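Local coordinates for protein putative histidinol-phosphate aminotransferase (Burkholderia pseudomallei, PDB 3P1T) that probably catalyses the pyridoxal-phosphate-dependent transamination of L-histidinol phosphate with 2-oxoglutarate, a step of histidine biosynthesis, at residues 118-121 with 126-129. Numbering follows the deposited sequence.
Sequences GLTD and DPND
Gly118 bonds to Asp129 through its N and to Asp126 through its O. Its N donates to the carboxylate of Asp129, with Gly118 N 2.8 Å from Asp129 OD2 and the N-H pointing well at the oxygen (162°). The oxygen is met on its anti side, somewhat out of the carboxylate plane. The carbonyl of the same glycine accepts from the backbone of Asp126, with Asp126 N to Gly118 O at 2.9 Å. That donor sits above the carbonyl plane, off the lone pairs. Asp129 has CG beside its own backbone N (chi1 -67°), which brings OD2 to the glycine N-H. Asp126 is the N-cap of the short helix 127-130. Its OD1 takes the N-H of Asn128 as the capping bond (Asn128 N to Asp126 OD1 3.1 Å), and Asn128 ND2 adds a weak bond to the same oxygen. The two segments thus close the loop that leads into that helix from strand 113-117, an edge strand, within this chain, of the seven-stranded mixed sheet of a fold type I PLP-dependent enzyme. Asp129 also lies against Phe115 and Ile117 of the strand. Farther along, Thr120 CG2 touches the proline ring at Pro127 CD (4.0 Å), the two side chains crossing at about a right angle. Thr120 OG1 turns into the loop instead, with weak hydrogen bonds from Asp122 N and Leu124 N. The side chain of Leu119 leaves the backbone away from 126-129; it packs on Pro98, Leu125 and Thr148.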
loop_
_atom_site.group_PDB
_atom_site.type_symbol
_atom_site.label_atom_id
_atom_site.label_comp_id
_atom_site.label_asym_id
_atom_site.label_seq_id
_atom_site.Cartn_x
_atom_site.Cartn_y
_atom_site.Cartn_z
ATOM N N GLY A 118 -10.391 -8.274 29.239
ATOM C CA GLY A 118 -10.333 -7.054 30.033
ATOM C C GLY A 118 -9.034 -6.902 30.795
ATOM O O GLY A 118 -8.141 -7.763 30.715
ATOM N N LEU A 119 -8.917 -5.790 31.535
ATOM C CA LEU A 119 -7.718 -5.530 32.324
ATOM C C LEU A 119 -8.046 -5.427 33.804
ATOM O O LEU A 119 -9.155 -5.034 34.185
ATOM C CB LEU A 119 -6.989 -4.246 31.871
ATOM C CG LEU A 119 -6.561 -4.117 30.400
ATOM C CD1 LEU A 119 -5.838 -2.820 30.175
ATOM C CD2 LEU A 119 -5.675 -5.279 29.941
ATOM N N THR A 120 -7.056 -5.762 34.644
ATOM C CA THR A 120 -7.133 -5.620 36.094
ATOM C C THR A 120 -6.932 -4.133 36.399
ATOM O O THR A 120 -6.690 -3.345 35.483
ATOM C CB THR A 120 -6.099 -6.534 36.810
ATOM O OG1 THR A 120 -4.767 -6.042 36.596
ATOM C CG2 THR A 120 -6.212 -8.013 36.417
ATOM N N ASP A 121 -6.986 -3.742 37.674
ATOM C CA ASP A 121 -6.755 -2.348 38.062
ATOM C C ASP A 121 -5.257 -2.001 37.864
ATOM O O ASP A 121 -4.920 -0.839 37.659
ATOM C CB ASP A 121 -7.223 -2.124 39.516
ATOM C CG ASP A 121 -8.689 -2.468 39.793
ATOM O OD1 ASP A 121 -9.437 -2.735 38.819
ATOM O OD2 ASP A 121 -9.087 -2.471 40.983
ATOM N N ASP A 126 -6.826 -9.702 32.429
ATOM C CA ASP A 126 -7.752 -10.297 33.396
ATOM C C ASP A 126 -7.660 -11.815 33.302
ATOM O O ASP A 126 -7.966 -12.387 32.256
ATOM C CB ASP A 126 -9.194 -9.808 33.178
ATOM C CG ASP A 126 -10.193 -10.148 34.277
ATOM O OD1 ASP A 126 -10.016 -11.190 34.949
ATOM O OD2 ASP A 126 -11.186 -9.409 34.420
ATOM N N PRO A 127 -7.233 -12.481 34.394
ATOM C CA PRO A 127 -7.063 -13.951 34.351
ATOM C C PRO A 127 -8.334 -14.733 34.019
ATOM O O PRO A 127 -8.219 -15.831 33.469
ATOM C CB PRO A 127 -6.616 -14.298 35.770
ATOM C CG PRO A 127 -6.056 -13.031 36.324
ATOM C CD PRO A 127 -6.829 -11.925 35.704
ATOM N N ASN A 128 -9.521 -14.194 34.380
ATOM C CA ASN A 128 -10.819 -14.833 34.156
ATOM C C ASN A 128 -11.153 -14.859 32.692
ATOM O O ASN A 128 -11.669 -15.867 32.220
ATOM C CB ASN A 128 -11.937 -14.128 34.930
ATOM C CG ASN A 128 -11.695 -14.072 36.415
ATOM O OD1 ASN A 128 -11.526 -15.097 37.087
ATOM N ND2 ASN A 128 -11.637 -12.863 36.951
ATOM N N ASP A 129 -10.864 -13.765 31.972
ATOM C CA ASP A 129 -11.082 -13.677 30.535
ATOM C C ASP A 129 -10.012 -14.505 29.796
ATOM O O ASP A 129 -10.330 -15.206 28.841
ATOM C CB ASP A 129 -11.073 -12.208 30.066
ATOM C CG ASP A 129 -12.221 -11.348 30.566
ATOM O OD1 ASP A 129 -13.334 -11.897 30.776
ATOM O OD2 ASP A 129 -12.041 -10.110 30.652
#